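Local atomic coordinates of msDPBB_sym2 protein (Synthetic construct, PDB entry 7DWW), a protein that is a computationally designed double-psi beta-barrel, built as a simplified model of the core fold of RNA polymerase, with no natural function known. Residues Ala7-Ala12 / Val65-Glu70; Ile21-Glu26 / Arg51-His56. One frame throughout, in Å; residues are numbered along the deposited sequence.

Interaction 1 (Ala7-Ala12 / Val65-Glu70); sequences ARVALA and VRMDEE
Met67 lays its sulphur against the methyls of Val9, with SD 4.0 Å from Val9 CG1, and the two side chains cross obliquely. CG of Met67 is anti to the carbonyl carbon, beside the backbone N. The side chain of Val65 is on the same face of the sheet as that of Val9. Its CG1 sits between the backbone N and the carbonyl carbon (chi1 54°), and from there it reaches Ala7 CB at 4.0 Å. Val83 and Met72 add to this buried apolar side.

The two strands run parallel. Val65 N donates to Arg8 O, Ala10 N to Val65 O and Met67 N to Ala10 O. Ala10 O also receives a CA-H...O contact from Arg66 CA at 3.3 Å. The ladder ends where Ala12 N donates to Met67 O at 2.7 Å. That donor stands above the carbonyl plane, 46° out of it, and Ala12 CB lies 3.3 Å from Met67 O.

Arg66 points to the other face, with Ala10. Its chain, extended from CG to NE, runs out past Leu11 O and brings NH1 to it at 3.0 Å, with an N-H...O angle of 139°. A long, weak ion pair links its NE to Asp59. Leu11 starts away from the partner strand, but its CD1 comes back to Glu69 CB at 4.0 Å. Asp68, just before Glu69, is the N-cap of helix 69-75, with OD2 accepting from Glu70 N. Parallel pairing of strands 4-11 and 64-67, from opposite halves of the sequence, is characteristic of the double-psi beta-barrel.

Interaction 2 (Ile21-Glu26 / Arg51-His56); sequences IVRMDE and RVALAH
In this double-psi beta-barrel, strands 21-24 and 47-54 pair in parallel, joining the first sequence repeat to the second. Val22 N donates to Arg51 O, Ala53 N to Val22 O and Met24 N to Ala53 O, all nearly straight off the carbonyls. Val22 and Val52 share the buried face, and Met24 SD rests on Val52 CG1 at 3.7 Å. Met29 of helix 26-32 covers both Met24 and Val52.

On the other face, Ile21 CG2 meets Ala53 CB at 3.5 Å, and Ile21 CD1 touches Arg51 CB. Arg23 folds back at chi3 (79°), which lays one face of its guanidinium over Ala53 CB. Its NE and NH2 both reach Leu54 O at 2.9 Å, but both bonds are weak, with angles of 123° at hydrogen. An alanine in place of Arg23 would probably leave Leu54 O without these two donors and Ala53 CB with Ile21 CG2 but no guanidinium.

Asp25 is the N-cap of helix 26-32, with OD2 accepting from Leu28 N. Leu54 CD2 packs on Glu26 CB at 3.8 Å. At the strand end, Ala55 N donates to Met24 O from 61° out of the carbonyl plane, and Ala55 CB lies 3.3 Å from Asp25 N.

Overall arrangement
Interactions 1 and 2 are matching parallel pairings at the two ends of the sheet order, with centres about 10 Å apart. Interaction 2 is nested in sequence inside the loop closed by interaction 1. The outermost strands, 21-24 and 64-67, meet each other, which closes the barrel: Arg66 N probably bonds to Arg23 O at 2.9 Å, and Val22 packs on Val65 and Met67. Valines and methionines of both contacts thus share the barrel core. The other faces carry arginines and alanines, with Ile21 added in interaction 2. Both contacts are partly buried. Interaction 2 buries more surface (606 against 481 Å²), while the arginine-to-carbonyl bond is firmer in interaction 1. Both lead into aspartate-capped helices.

Interaction 1 (Ala7-Ala12 / Val65-Glu70)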
ATOM      1  N   ALA A   7       5.644  -5.629   0.270  1.00 29.64           N
ATOM      2  CA  ALA A   7       6.028  -4.463  -0.513  1.00 33.55           C
ATOM      3  C   ALA A   7       6.823  -3.523   0.367  1.00 29.94           C
ATOM      4  O   ALA A   7       6.764  -3.598   1.600  1.00 29.36           O
ATOM      5  CB  ALA A   7       4.810  -3.741  -1.092  1.00 36.72           C
ATOM      6  N   ARG A   8       7.610  -2.661  -0.272  1.00 31.83           N
ATOM      7  CA  ARG A   8       8.355  -1.637   0.434  1.00 36.52           C
ATOM      8  C   ARG A   8       7.555  -0.345   0.467  1.00 33.38           C
ATOM      9  O   ARG A   8       6.948   0.050  -0.534  1.00 30.27           O
ATOM     10  CB  ARG A   8       9.708  -1.363  -0.216  1.00 38.02           C
ATOM     11  CG  ARG A   8      10.867  -1.526   0.734  1.00 45.59           C
ATOM     12  CD  ARG A   8      12.176  -1.445  -0.014  1.00 48.58           C
ATOM     13  NE  ARG A   8      12.999  -2.647   0.060  1.00 48.38           N
ATOM     14  CZ  ARG A   8      13.669  -3.065   1.132  1.00 50.10           C
ATOM     15  NH1 ARG A   8      13.611  -2.381   2.264  1.00 53.94           N
ATOM     16  NH2 ARG A   8      14.407  -4.173   1.066  1.00 48.54           N
ATOM     17  N   VAL A   9       7.601   0.329   1.608  1.00 32.45           N
ATOM     18  CA  VAL A   9       6.786   1.514   1.826  1.00 35.08           C
ATOM     19  C   VAL A   9       7.427   2.683   1.087  1.00 33.65           C
ATOM     20  O   VAL A   9       8.647   2.892   1.180  1.00 32.97           O
ATOM     21  CB  VAL A   9       6.645   1.793   3.334  1.00 33.59           C
ATOM     22  CG1 VAL A   9       6.026   3.172   3.613  1.00 31.61           C
ATOM     23  CG2 VAL A   9       5.862   0.650   3.997  1.00 28.87           C
ATOM     24  N   ALA A  10       6.625   3.419   0.322  1.00 29.36           N
ATOM     25  CA  ALA A  10       7.027   4.652  -0.339  1.00 27.86           C
ATOM     26  C   ALA A  10       5.980   5.732  -0.103  1.00 29.41           C
ATOM     27  O   ALA A  10       4.837   5.449   0.225  1.00 27.07           O
ATOM     28  CB  ALA A  10       7.224   4.467  -1.844  1.00 28.68           C
ATOM     29  N   LEU A  11       6.406   6.971  -0.257  1.00 31.52           N
ATOM     30  CA  LEU A  11       5.581   8.125   0.067  1.00 27.70           C
ATOM     31  C   LEU A  11       4.633   8.468  -1.089  1.00 26.99           C
ATOM     32  O   LEU A  11       5.063   8.563  -2.243  1.00 31.27           O
ATOM     33  CB  LEU A  11       6.500   9.290   0.413  1.00 32.27           C
ATOM     34  CG  LEU A  11       5.889  10.628   0.803  1.00 35.74           C
ATOM     35  CD1 LEU A  11       5.053  10.450   2.059  1.00 28.27           C
ATOM     36  CD2 LEU A  11       6.962  11.676   1.029  1.00 34.24           C
ATOM     37  N   ALA A  12       3.339   8.585  -0.782  1.00 36.32           N
ATOM     38  CA  ALA A  12       2.360   8.991  -1.780  1.00 38.46           C
ATOM     39  C   ALA A  12       2.722  10.346  -2.380  1.00 48.39           C
ATOM     40  O   ALA A  12       3.253  11.228  -1.706  1.00 40.57           O
ATOM     41  CB  ALA A  12       0.962   9.058  -1.145  1.00 38.32           C
ATOM     42  N   VAL A  65       4.467   0.076  -2.074  1.00 35.33           N
ATOM     43  CA  VAL A  65       3.079   0.461  -1.709  1.00 27.04           C
ATOM     44  C   VAL A  65       3.168   1.935  -1.334  1.00 28.68           C
ATOM     45  O   VAL A  65       3.922   2.244  -0.445  1.00 32.11           O
ATOM     46  CB  VAL A  65       2.488  -0.401  -0.580  1.00 29.90           C
ATOM     47  CG1 VAL A  65       3.349  -0.434   0.657  1.00 28.77           C
ATOM     48  CG2 VAL A  65       1.081   0.043  -0.229  1.00 25.88           C
ATOM     49  N   ARG A  66       2.476   2.802  -2.055  1.00 26.16           N
ATOM     50  CA  ARG A  66       2.561   4.234  -1.753  1.00 29.30           C
ATOM     51  C   ARG A  66       1.489   4.600  -0.737  1.00 31.15           C
ATOM     52  O   ARG A  66       0.328   4.220  -0.893  1.00 25.95           O
ATOM     53  CB  ARG A  66       2.372   5.058  -3.019  1.00 31.89           C
ATOM     54  CG  ARG A  66       3.589   5.072  -3.907  1.00 40.04           C
ATOM     55  CD  ARG A  66       3.557   6.217  -4.883  1.00 49.22           C
ATOM     56  NE  ARG A  66       4.635   6.098  -5.866  1.00 52.99           N
ATOM     57  CZ  ARG A  66       5.881   6.512  -5.669  1.00 55.48           C
ATOM     58  NH1 ARG A  66       6.222   7.081  -4.523  1.00 45.17           N
ATOM     59  NH2 ARG A  66       6.789   6.371  -6.632  1.00 60.92           N
ATOM     60  N   MET A  67       1.887   5.367   0.292  1.00 27.10           N
ATOM     61  CA  MET A  67       1.093   5.661   1.473  1.00 31.59           C
ATOM     62  C   MET A  67       1.241   7.138   1.811  1.00 31.49           C
ATOM     63  O   MET A  67       2.279   7.743   1.571  1.00 25.84           O
ATOM     64  CB  MET A  67       1.525   4.825   2.702  1.00 29.57           C
ATOM     65  CG  MET A  67       1.490   3.307   2.511  1.00 37.65           C
ATOM     66  SD  MET A  67       2.106   2.480   4.009  1.00 42.21           S
ATOM     67  CE  MET A  67       1.023   3.110   5.283  1.00 39.20           C
ATOM     68  N   ASP A  68       0.185   7.706   2.392  1.00 28.16           N
ATOM     69  CA  ASP A  68       0.283   9.032   2.986  1.00 28.15           C
ATOM     70  C   ASP A  68       1.176   8.989   4.228  1.00 26.72           C
ATOM     71  O   ASP A  68       1.206   7.997   4.964  1.00 28.34           O
ATOM     72  CB  ASP A  68      -1.120   9.521   3.342  1.00 31.69           C
ATOM     73  CG  ASP A  68      -1.130  10.926   3.880  1.00 37.21           C
ATOM     74  OD1 ASP A  68      -1.472  11.821   3.092  1.00 40.32           O
ATOM     75  OD2 ASP A  68      -0.753  11.124   5.051  1.00 38.15           O
ATOM     76  N   GLU A  69       1.890  10.089   4.482  1.00 26.67           N
ATOM     77  CA  GLU A  69       2.816  10.127   5.619  1.00 32.74           C
ATOM     78  C   GLU A  69       2.093   9.862   6.935  1.00 32.23           C
ATOM     79  O   GLU A  69       2.634   9.200   7.833  1.00 31.69           O
ATOM     80  CB  GLU A  69       3.566  11.472   5.663  1.00 37.30           C
ATOM     81  CG  GLU A  69       2.746  12.664   6.152  1.00 39.95           C
ATOM     82  CD  GLU A  69       2.762  12.777   7.675  1.00 45.00           C
ATOM     83  OE1 GLU A  69       1.896  13.481   8.245  1.00 48.87           O
ATOM     84  OE2 GLU A  69       3.655  12.158   8.312  1.00 49.13           O
ATOM     85  N   GLU A  70       0.855  10.338   7.066  1.00 32.76           N
ATOM     86  CA  GLU A  70       0.187  10.094   8.339  1.00 36.75           C
ATOM     87  C   GLU A  70      -0.196   8.636   8.523  1.00 32.93           C
ATOM     88  O   GLU A  70      -0.108   8.127   9.650  1.00 30.68           O
ATOM     89  CB  GLU A  70      -1.054  10.966   8.495  1.00 39.44           C
ATOM     90  CG  GLU A  70      -1.601  10.881   9.924  1.00 46.02           C
ATOM     91  CD  GLU A  70      -2.758  11.824  10.192  1.00 54.14           C
ATOM     92  OE1 GLU A  70      -3.569  11.529  11.107  1.00 63.99           O
ATOM     93  OE2 GLU A  70      -2.853  12.857   9.488  1.00 62.29           O
TER

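Interaction 2 (Ile21-Glu26 / Arg51-His56)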
ATOM      1  N   ILE A  21      -5.953   5.733   1.436  1.00 29.03           N
ATOM      2  CA  ILE A  21      -5.784   5.004   0.182  1.00 29.31           C
ATOM      3  C   ILE A  21      -4.311   4.667   0.020  1.00 34.54           C
ATOM      4  O   ILE A  21      -3.458   5.560   0.104  1.00 30.75           O
ATOM      5  CB  ILE A  21      -6.267   5.826  -1.021  1.00 35.32           C
ATOM      6  CG1 ILE A  21      -7.768   6.084  -0.941  1.00 37.28           C
ATOM      7  CG2 ILE A  21      -5.824   5.158  -2.346  1.00 35.80           C
ATOM      8  CD1 ILE A  21      -8.545   4.872  -0.569  1.00 39.55           C
ATOM      9  N   VAL A  22      -4.013   3.406  -0.214  1.00 29.59           N
ATOM     10  CA  VAL A  22      -2.660   3.006  -0.577  1.00 27.50           C
ATOM     11  C   VAL A  22      -2.670   2.612  -2.045  1.00 27.70           C
ATOM     12  O   VAL A  22      -3.685   2.172  -2.585  1.00 32.16           O
ATOM     13  CB  VAL A  22      -2.125   1.872   0.319  1.00 27.82           C
ATOM     14  CG1 VAL A  22      -2.093   2.333   1.775  1.00 31.81           C
ATOM     15  CG2 VAL A  22      -2.960   0.619   0.162  1.00 27.22           C
ATOM     16  N   ARG A  23      -1.516   2.773  -2.709  1.00 28.39           N
ATOM     17  CA  ARG A  23      -1.439   2.635  -4.151  1.00 26.70           C
ATOM     18  C   ARG A  23      -0.410   1.562  -4.492  1.00 28.05           C
ATOM     19  O   ARG A  23       0.729   1.617  -4.023  1.00 23.58           O
ATOM     20  CB  ARG A  23      -1.103   3.969  -4.827  1.00 35.77           C
ATOM     21  CG  ARG A  23      -2.100   5.095  -4.413  1.00 41.72           C
ATOM     22  CD  ARG A  23      -2.027   6.337  -5.323  1.00 52.28           C
ATOM     23  NE  ARG A  23      -2.749   6.128  -6.575  1.00 57.84           N
ATOM     24  CZ  ARG A  23      -4.041   6.394  -6.744  1.00 52.89           C
ATOM     25  NH1 ARG A  23      -4.748   6.901  -5.748  1.00 54.21           N
ATOM     26  NH2 ARG A  23      -4.622   6.155  -7.913  1.00 48.89           N
ATOM     27  N   MET A  24      -0.852   0.581  -5.279  1.00 27.26           N
ATOM     28  CA  MET A  24      -0.104  -0.609  -5.670  1.00 33.34           C
ATOM     29  C   MET A  24      -0.227  -0.782  -7.175  1.00 34.31           C
ATOM     30  O   MET A  24      -1.260  -0.446  -7.757  1.00 30.83           O
ATOM     31  CB  MET A  24      -0.669  -1.855  -4.978  1.00 32.75           C
ATOM     32  CG  MET A  24      -0.613  -1.814  -3.465  1.00 38.05           C
ATOM     33  SD  MET A  24      -1.613  -3.156  -2.766  1.00 43.43           S
ATOM     34  CE  MET A  24      -0.826  -4.541  -3.585  1.00 36.83           C
ATOM     35  N   ASP A  25       0.816  -1.318  -7.812  1.00 32.61           N
ATOM     36  CA  ASP A  25       0.751  -1.486  -9.265  1.00 34.34           C
ATOM     37  C   ASP A  25      -0.190  -2.632  -9.633  1.00 29.30           C
ATOM     38  O   ASP A  25      -0.504  -3.521  -8.820  1.00 26.75           O
ATOM     39  CB  ASP A  25       2.143  -1.734  -9.867  1.00 44.40           C
ATOM     40  CG  ASP A  25       2.708  -3.078  -9.471  1.00 44.92           C
ATOM     41  OD1 ASP A  25       3.348  -3.186  -8.406  1.00 51.04           O
ATOM     42  OD2 ASP A  25       2.436  -4.053 -10.195  1.00 40.03           O
ATOM     43  N   GLU A  26      -0.670  -2.594 -10.878  1.00 30.10           N
ATOM     44  CA  GLU A  26      -1.663  -3.567 -11.334  1.00 36.12           C
ATOM     45  C   GLU A  26      -1.196  -5.020 -11.138  1.00 37.60           C
ATOM     46  O   GLU A  26      -1.958  -5.872 -10.667  1.00 31.07           O
ATOM     47  CB  GLU A  26      -2.022  -3.322 -12.799  1.00 39.86           C
ATOM     48  CG  GLU A  26      -2.779  -4.491 -13.441  1.00 50.00           C
ATOM     49  CD  GLU A  26      -3.949  -4.060 -14.310  1.00 64.85           C
ATOM     50  OE1 GLU A  26      -4.981  -4.772 -14.333  1.00 73.27           O
ATOM     51  OE2 GLU A  26      -3.836  -3.006 -14.972  1.00 71.75           O
ATOM     52  N   ARG A  51      -7.644   1.265   2.028  1.00 29.99           N
ATOM     53  CA  ARG A  51      -8.280   0.843   0.765  1.00 30.35           C
ATOM     54  C   ARG A  51      -7.221   0.952  -0.324  1.00 33.10           C
ATOM     55  O   ARG A  51      -6.373   1.798  -0.208  1.00 33.18           O
ATOM     56  CB  ARG A  51      -9.553   1.636   0.475  1.00 32.98           C
ATOM     57  CG  ARG A  51     -10.654   1.354   1.480  1.00 38.11           C
ATOM     58  CD  ARG A  51     -12.083   1.591   1.024  1.00 40.97           C
ATOM     59  NE  ARG A  51     -12.997   1.127   2.045  1.00 42.84           N
ATOM     60  CZ  ARG A  51     -13.667  -0.008   1.980  1.00 42.12           C
ATOM     61  NH1 ARG A  51     -13.535  -0.787   0.928  1.00 38.66           N
ATOM     62  NH2 ARG A  51     -14.465  -0.358   2.959  1.00 42.34           N
ATOM     63  N   VAL A  52      -7.331   0.140  -1.362  1.00 28.43           N
ATOM     64  CA  VAL A  52      -6.292   0.062  -2.420  1.00 31.95           C
ATOM     65  C   VAL A  52      -6.724   0.779  -3.693  1.00 30.88           C
ATOM     66  O   VAL A  52      -7.873   0.664  -4.058  1.00 35.24           O
ATOM     67  CB  VAL A  52      -5.973  -1.412  -2.726  1.00 26.61           C
ATOM     68  CG1 VAL A  52      -4.794  -1.565  -3.655  1.00 31.25           C
ATOM     69  CG2 VAL A  52      -5.719  -2.191  -1.471  1.00 34.87           C
ATOM     70  N   ALA A  53      -5.772   1.438  -4.342  1.00 23.27           N
ATOM     71  CA  ALA A  53      -5.988   2.096  -5.642  1.00 31.33           C
ATOM     72  C   ALA A  53      -4.772   1.857  -6.538  1.00 30.97           C
ATOM     73  O   ALA A  53      -3.733   1.519  -6.028  1.00 27.60           O
ATOM     74  CB  ALA A  53      -6.267   3.556  -5.456  1.00 29.93           C
ATOM     75  N   LEU A  54      -4.933   2.038  -7.833  1.00 29.13           N
ATOM     76  CA  LEU A  54      -3.845   1.757  -8.789  1.00 32.07           C
ATOM     77  C   LEU A  54      -2.673   2.715  -8.616  1.00 41.78           C
ATOM     78  O   LEU A  54      -2.892   3.907  -8.509  1.00 40.94           O
ATOM     79  CB  LEU A  54      -4.382   1.829 -10.214  1.00 36.76           C
ATOM     80  CG  LEU A  54      -4.788   0.487 -10.796  1.00 40.82           C
ATOM     81  CD1 LEU A  54      -5.419   0.655 -12.162  1.00 39.31           C
ATOM     82  CD2 LEU A  54      -3.595  -0.441 -10.858  1.00 32.92           C
ATOM     83  N   ALA A  55      -1.469   2.151  -8.678  1.00 55.54           N
ATOM     84  CA  ALA A  55      -0.193   2.880  -8.625  1.00 55.47           C
ATOM     85  C   ALA A  55      -0.130   3.782  -9.846  1.00 65.18           C
ATOM     86  O   ALA A  55      -0.661   3.397 -10.871  1.00 61.63           O
ATOM     87  CB  ALA A  55       0.934   1.896  -8.661  1.00 53.64           C
ATOM     88  N   HIS A  56       0.830   4.703  -9.913  1.00 76.54           N
ATOM     89  CA  HIS A  56       1.007   5.632 -11.068  1.00 88.78           C
ATOM     90  C   HIS A  56       1.514   5.027 -12.389  1.00 93.12           C
ATOM     91  O   HIS A  56       1.791   5.852 -13.289  1.00109.19           O
ATOM     92  CB  HIS A  56       1.750   6.903 -10.654  1.00 93.31           C
ATOM     93  CG  HIS A  56       0.943   7.736  -9.722  1.00 95.34           C
ATOM     94  ND1 HIS A  56      -0.194   8.379 -10.116  1.00100.04           N
ATOM     95  CD2 HIS A  56       1.077   7.986  -8.408  1.00 94.10           C
ATOM     96  CE1 HIS A  56      -0.700   9.025  -9.096  1.00100.19           C
ATOM     97  NE2 HIS A  56       0.048   8.792  -8.038  1.00 96.01           N
TER